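Local coordinates for protein beta-galactosidase (Bacteroides thetaiotaomicron, PDB 5MUJ) that probably acts as a glycoside hydrolase, an arabinofuranosidase, on chain B of the plant pectin rhamnogalacturonan II, a glycan that it binds, at residues A163-V167 with L203-S208; W117-G123 with Y150-T156. All coordinates share one frame. Residues are numbered along the deposited sequence.

In the fold
Five four-stranded antiparallel sheets form a five-bladed beta-propeller. Contact 2 lies within one blade. It pairs strand 121-126, first in the sheet, with strand 146-153. Contact 1 joins that blade, through the start of its third strand 166-172, to the first strand of the next, 204-212. The two centres are 9 Å apart. They meet where F166 N approaches G152 O at 2.9 Å, probably as a hydrogen bond. Both contacts are mostly buried. Contact 2 uses antiparallel strand pairing that ends in a bulge, and a charged cluster. Contact 1 has two hydrogen bonds and apolar packing. L203, T204 and Y206 put contact 1 in the glycan pocket; contact 2 lies further from 8PK.

Contact 1: A163-V167 with L203-S208; sequences APLFV and LTQYKS. With 8PK (4-O-[(1R)-1-hydroxyethyl]-2-O-methyl-alpha-L-fucopyranose), chain B.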
loop_
_atom_site.group_PDB
_atom_site.type_symbol
_atom_site.label_atom_id
_atom_site.label_comp_id
_atom_site.label_asym_id
_atom_site.label_seq_id
_atom_site.Cartn_x
_atom_site.Cartn_y
_atom_site.Cartn_z
ATOM N N ALA A 163 7.801 -15.292 11.376
ATOM C CA ALA A 163 6.754 -16.149 10.855
ATOM C C ALA A 163 6.165 -15.493 9.623
ATOM O O ALA A 163 6.228 -14.280 9.484
ATOM C CB ALA A 163 5.655 -16.404 11.894
ATOM N N PRO A 164 5.522 -16.267 8.753
ATOM C CA PRO A 164 4.943 -15.695 7.547
ATOM C C PRO A 164 3.731 -14.780 7.792
ATOM O O PRO A 164 3.117 -14.785 8.874
ATOM C CB PRO A 164 4.587 -16.934 6.683
ATOM C CG PRO A 164 4.467 -18.035 7.646
ATOM C CD PRO A 164 5.475 -17.744 8.719
ATOM N N LEU A 165 3.407 -13.997 6.772
ATOM C CA LEU A 165 2.228 -13.129 6.824
ATOM C C LEU A 165 1.195 -13.559 5.788
ATOM O O LEU A 165 1.559 -14.018 4.691
ATOM C CB LEU A 165 2.620 -11.689 6.648
ATOM C CG LEU A 165 3.787 -11.229 7.474
ATOM C CD1 LEU A 165 4.497 -10.112 6.711
ATOM C CD2 LEU A 165 3.352 -10.775 8.853
ATOM N N PHE A 166 -0.077 -13.537 6.181
ATOM C CA PHE A 166 -1.181 -13.966 5.343
ATOM C C PHE A 166 -2.169 -12.824 5.174
ATOM O O PHE A 166 -2.157 -11.892 5.995
ATOM C CB PHE A 166 -1.907 -15.203 5.936
ATOM C CG PHE A 166 -0.997 -16.269 6.475
ATOM C CD1 PHE A 166 0.094 -16.727 5.736
ATOM C CD2 PHE A 166 -1.226 -16.816 7.721
ATOM C CE1 PHE A 166 0.938 -17.709 6.244
ATOM C CE2 PHE A 166 -0.393 -17.810 8.230
ATOM C CZ PHE A 166 0.693 -18.238 7.489
ATOM N N VAL A 167 -3.055 -12.893 4.179
ATOM C CA VAL A 167 -4.089 -11.862 3.945
ATOM C C VAL A 167 -5.319 -12.077 4.817
ATOM O O VAL A 167 -6.059 -13.007 4.689
ATOM C CB VAL A 167 -4.534 -11.753 2.437
ATOM C CG1 VAL A 167 -5.404 -10.508 2.136
ATOM C CG2 VAL A 167 -3.322 -11.633 1.557
ATOM N N LEU A 203 6.308 -17.789 -0.040
ATOM C CA LEU A 203 7.116 -17.403 1.115
ATOM C C LEU A 203 6.309 -16.626 2.178
ATOM O O LEU A 203 6.391 -16.893 3.374
ATOM C CB LEU A 203 8.341 -16.599 0.666
ATOM C CG LEU A 203 9.279 -17.403 -0.257
ATOM C CD1 LEU A 203 10.428 -16.569 -0.833
ATOM C CD2 LEU A 203 9.831 -18.635 0.467
ATOM N N THR A 204 5.516 -15.675 1.712
ATOM C CA THR A 204 4.723 -14.810 2.598
ATOM C C THR A 204 3.923 -13.904 1.694
ATOM O O THR A 204 4.313 -13.626 0.568
ATOM C CB THR A 204 5.601 -14.006 3.588
ATOM O OG1 THR A 204 4.791 -13.048 4.278
ATOM C CG2 THR A 204 6.737 -13.285 2.863
ATOM N N GLN A 205 2.789 -13.463 2.198
ATOM C CA GLN A 205 1.998 -12.439 1.535
ATOM C C GLN A 205 2.311 -11.107 2.181
ATOM O O GLN A 205 2.788 -11.043 3.318
ATOM C CB GLN A 205 0.509 -12.828 1.506
ATOM C CG GLN A 205 0.380 -14.109 0.603
ATOM C CD GLN A 205 -0.754 -15.055 0.901
ATOM O OE1 GLN A 205 -1.060 -15.953 0.068
ATOM N NE2 GLN A 205 -1.288 -14.988 2.081
ATOM N N TYR A 206 2.150 -10.059 1.403
ATOM C CA TYR A 206 2.377 -8.717 1.931
ATOM C C TYR A 206 1.107 -7.833 1.684
ATOM O O TYR A 206 -0.018 -8.298 1.975
ATOM C CB TYR A 206 3.638 -8.115 1.374
ATOM C CG TYR A 206 4.920 -8.787 1.774
ATOM C CD1 TYR A 206 5.465 -8.582 3.032
ATOM C CD2 TYR A 206 5.617 -9.616 0.891
ATOM C CE1 TYR A 206 6.662 -9.130 3.418
ATOM C CE2 TYR A 206 6.806 -10.205 1.284
ATOM C CZ TYR A 206 7.323 -9.980 2.531
ATOM O OH TYR A 206 8.531 -10.541 2.872
ATOM N N LYS A 207 1.255 -6.595 1.181
ATOM C CA LYS A 207 0.072 -5.685 1.037
ATOM C C LYS A 207 -0.936 -6.260 0.045
ATOM O O LYS A 207 -0.510 -7.005 -0.876
ATOM C CB LYS A 207 0.492 -4.254 0.615
ATOM C CG LYS A 207 -0.659 -3.389 0.153
ATOM C CD LYS A 207 -0.404 -1.877 0.149
ATOM C CE LYS A 207 -1.627 -1.117 -0.345
ATOM N NZ LYS A 207 -1.412 0.362 -0.247
ATOM N N SER A 208 -2.228 -6.035 0.287
ATOM C CA SER A 208 -3.337 -6.317 -0.611
ATOM C C SER A 208 -4.280 -5.124 -0.675
ATOM O O SER A 208 -4.318 -4.315 0.253
ATOM C CB SER A 208 -4.147 -7.512 -0.080
ATOM O OG SER A 208 -4.677 -7.186 1.212
HETATM O O9 8PK B . 11.102 -15.859 5.402
HETATM C C8 8PK B . 10.213 -15.042 4.650
HETATM C C10 8PK B . 8.816 -15.111 5.227
HETATM O O4 8PK B . 10.697 -13.691 4.620
HETATM C C4 8PK B . 12.043 -13.577 4.147
HETATM C C5 8PK B . 12.689 -12.369 4.793
HETATM C C6 8PK B . 12.647 -12.455 6.323
HETATM O O5 8PK B . 12.026 -11.164 4.345
HETATM C C3 8PK B . 12.091 -13.467 2.627
HETATM O O3 8PK B . 11.494 -14.591 1.971
HETATM C C2 8PK B . 11.358 -12.213 2.213
HETATM O O2 8PK B . 11.445 -12.104 0.786
HETATM C C7 8PK B . 10.202 -12.324 0.103
HETATM C C1 8PK B . 11.963 -10.996 2.918
#
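Two hydrogen bonds hold L165 to 203-208. The backbone Q205 N donates to L165 O at 2.8 Å. L165 N donates to the hydroxyl T204 OG1 at 3.0 Å. That hydroxyl in turn donates to Q205 O, also at 3.0 Å, so T204 serves both segments. The Q205 side chain points toward 163-167 and brings NE2 to 3.4 Å from F166 CA. NE2 also meets the edge of the F166 ring, and its weak hydrogen bond goes to L190 O. This is an interface between adjacent blades of the five-bladed propeller: the start of strand 166-172 meets the first strand of the next blade. Further along, V167 CG1 packs 3.5 Å from S208 OG, whose hydroxyl is hydrogen-bonded to T149. L165 CD1 lies 4.1 Å from Y206 CE1. Y206 turns away from 163-167 at CB and reaches the glycan, with Y206 OH 3.3 Å from 8PK C2. Beside it, T204 CG2 is 3.6 Å from 8PK C10, and L203 O is 3.5 Å from the same methyl.

Contact 2: W117-G123 with Y150-T156; sequences WDCNQRG and YIGGEGT
This is an antiparallel strand pair within one propeller blade, continued by a loop contact. Strand 121-123 runs at 179° to strand 150-153, with axes 4.7 Å apart. G123 and I151 form a hydrogen-bonded pair: G123 N to I151 O 2.9 Å, I151 N to G123 O 2.8 Å. R122 and G152 are a non-hydrogen-bonded pair. Q121 and G153 are hydrogen-bonded, but both bonds are weak: Q121 N to G153 O 3.1 Å, G153 N to Q121 O 3.3 Å. N120 N also donates to G153 O, at 3.3 Å. N120 and Q121 thus both face G153 in a classic beta bulge.

Beyond the bulge, side chains bind the backbone of 154-155. N120 (chi1 m) sends ND2 to E154 O at 2.7 Å. Q121 (chi1 m, chi2 m) sends NE2 to G155 O at 2.9 Å.

W117 (chi1 p) brings its indole against the backbone of 152-153, with W117 CZ3 3.4 Å from G152 C. An ideal CB on G152 would fall 2.3 Å from W117 CH2, so a side chain there would clash. The W117 six-membered ring and the Y150 ring lie at 20° but are slid apart, centroids 5.8 Å; W117 CZ2 is 3.8 Å from Y150 CE1.

Y150 (chi1 p) donates from OH to D118 OD2 at 2.6 Å. R122 NH1 makes a salt bridge to the same D118 OD2 at 2.9 Å. R113 pairs with D118 OD1, while R122 NE donates to S111 O and R122 NH2 pairs with E181. The D118 carboxylate is therefore met by two arginines and a phenol, so its buried negative charge is balanced beside the strand pair.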
loop_
_atom_site.group_PDB
_atom_site.type_symbol
_atom_site.label_atom_id
_atom_site.label_comp_id
_atom_site.label_asym_id
_atom_site.label_seq_id
_atom_site.Cartn_x
_atom_site.Cartn_y
_atom_site.Cartn_z
ATOM N N TRP A 117 -5.130 -15.871 15.077
ATOM C CA TRP A 117 -4.075 -16.150 14.074
ATOM C C TRP A 117 -3.206 -14.941 13.761
ATOM O O TRP A 117 -2.071 -15.062 13.339
ATOM C CB TRP A 117 -4.692 -16.690 12.783
ATOM C CG TRP A 117 -5.454 -15.702 11.979
ATOM C CD1 TRP A 117 -6.771 -15.352 12.113
ATOM C CD2 TRP A 117 -4.935 -14.901 10.917
ATOM N NE1 TRP A 117 -7.109 -14.411 11.196
ATOM C CE2 TRP A 117 -6.003 -14.107 10.436
ATOM C CE3 TRP A 117 -3.674 -14.779 10.324
ATOM C CZ2 TRP A 117 -5.844 -13.186 9.393
ATOM C CZ3 TRP A 117 -3.516 -13.910 9.287
ATOM C CH2 TRP A 117 -4.609 -13.104 8.820
ATOM N N ASP A 118 -3.795 -13.776 13.945
ATOM C CA ASP A 118 -3.147 -12.509 13.638
ATOM C C ASP A 118 -2.783 -11.751 14.920
ATOM O O ASP A 118 -2.842 -10.530 14.951
ATOM C CB ASP A 118 -4.072 -11.680 12.741
ATOM C CG ASP A 118 -5.458 -11.481 13.332
ATOM O OD1 ASP A 118 -5.681 -11.916 14.511
ATOM O OD2 ASP A 118 -6.329 -10.862 12.635
ATOM N N CYS A 119 -2.436 -12.448 15.999
ATOM C CA CYS A 119 -2.276 -11.771 17.291
ATOM C C CYS A 119 -1.195 -10.694 17.319
ATOM O O CYS A 119 -1.354 -9.702 18.020
ATOM C CB CYS A 119 -2.040 -12.778 18.398
ATOM S SG CYS A 119 -0.572 -13.773 18.122
ATOM N N ASN A 120 -0.143 -10.844 16.516
ATOM C CA ASN A 120 1.040 -9.952 16.553
ATOM C C ASN A 120 1.219 -9.008 15.348
ATOM O O ASN A 120 1.959 -8.027 15.453
ATOM C CB ASN A 120 2.316 -10.803 16.755
ATOM C CG ASN A 120 2.372 -11.446 18.122
ATOM O OD1 ASN A 120 1.879 -10.878 19.100
ATOM N ND2 ASN A 120 2.999 -12.620 18.217
ATOM N N GLN A 121 0.524 -9.268 14.232
ATOM C CA GLN A 121 0.620 -8.448 13.015
ATOM C C GLN A 121 -0.759 -8.134 12.485
ATOM O O GLN A 121 -1.518 -9.046 12.168
ATOM C CB GLN A 121 1.412 -9.151 11.909
ATOM C CG GLN A 121 2.778 -9.697 12.354
ATOM C CD GLN A 121 3.836 -8.599 12.480
ATOM O OE1 GLN A 121 3.650 -7.503 11.990
ATOM N NE2 GLN A 121 4.933 -8.898 13.122
ATOM N N ARG A 122 -1.105 -6.838 12.481
ATOM C CA ARG A 122 -2.434 -6.354 12.098
ATOM C C ARG A 122 -2.254 -5.088 11.268
ATOM O O ARG A 122 -2.447 -3.966 11.785
ATOM C CB ARG A 122 -3.278 -6.040 13.357
ATOM C CG ARG A 122 -3.496 -7.253 14.284
ATOM C CD ARG A 122 -4.762 -8.038 14.011
ATOM N NE ARG A 122 -5.904 -7.377 14.611
ATOM C CZ ARG A 122 -7.171 -7.464 14.221
ATOM N NH1 ARG A 122 -7.546 -8.281 13.238
ATOM N NH2 ARG A 122 -8.095 -6.751 14.865
ATOM N N GLY A 123 -1.875 -5.210 9.995
ATOM C CA GLY A 123 -1.567 -4.024 9.165
ATOM C C GLY A 123 -2.555 -3.876 8.034
ATOM O O GLY A 123 -2.454 -4.536 7.008
ATOM N N TYR A 150 -5.884 -6.917 5.234
ATOM C CA TYR A 150 -4.724 -6.678 6.083
ATOM C C TYR A 150 -3.620 -7.745 6.029
ATOM O O TYR A 150 -3.853 -8.938 5.652
ATOM C CB TYR A 150 -5.153 -6.385 7.531
ATOM C CG TYR A 150 -5.822 -7.520 8.288
ATOM C CD1 TYR A 150 -5.075 -8.409 9.071
ATOM C CD2 TYR A 150 -7.196 -7.658 8.289
ATOM C CE1 TYR A 150 -5.699 -9.421 9.810
ATOM C CE2 TYR A 150 -7.837 -8.670 9.021
ATOM C CZ TYR A 150 -7.092 -9.540 9.785
ATOM O OH TYR A 150 -7.779 -10.516 10.507
ATOM N N ILE A 151 -2.409 -7.303 6.351
ATOM C CA ILE A 151 -1.257 -8.180 6.662
ATOM C C ILE A 151 -1.518 -8.737 8.062
ATOM O O ILE A 151 -1.603 -7.951 9.042
ATOM C CB ILE A 151 0.070 -7.380 6.622
ATOM C CG1 ILE A 151 0.426 -7.010 5.181
ATOM C CG2 ILE A 151 1.180 -8.085 7.391
ATOM C CD1 ILE A 151 1.577 -6.042 5.041
ATOM N N GLY A 152 -1.660 -10.066 8.177
ATOM C CA GLY A 152 -1.885 -10.704 9.454
ATOM C C GLY A 152 -0.867 -11.788 9.732
ATOM O O GLY A 152 -0.358 -12.394 8.792
ATOM N N GLY A 153 -0.562 -12.036 11.001
ATOM C CA GLY A 153 0.410 -13.070 11.347
ATOM C C GLY A 153 0.608 -13.181 12.841
ATOM O O GLY A 153 0.193 -12.303 13.606
ATOM N N GLU A 154 1.229 -14.273 13.254
ATOM C CA GLU A 154 1.464 -14.545 14.644
ATOM C C GLU A 154 2.913 -14.351 15.079
ATOM O O GLU A 154 3.192 -14.435 16.263
ATOM C CB GLU A 154 0.959 -15.948 15.027
ATOM C CG GLU A 154 1.619 -17.132 14.351
ATOM C CD GLU A 154 1.031 -18.445 14.811
ATOM O OE1 GLU A 154 -0.155 -18.494 15.232
ATOM O OE2 GLU A 154 1.763 -19.462 14.762
ATOM N N GLY A 155 3.826 -14.047 14.150
ATOM C CA GLY A 155 5.220 -13.790 14.503
ATOM C C GLY A 155 5.439 -12.371 14.984
ATOM O O GLY A 155 4.747 -11.451 14.549
ATOM N N THR A 156 6.387 -12.202 15.893
ATOM C CA THR A 156 6.740 -10.863 16.357
ATOM C C THR A 156 7.799 -10.297 15.407
ATOM O O THR A 156 8.162 -10.945 14.384
ATOM C CB THR A 156 7.216 -10.870 17.821
ATOM O OG1 THR A 156 8.383 -11.685 17.934
ATOM C CG2 THR A 156 6.126 -11.382 18.750
#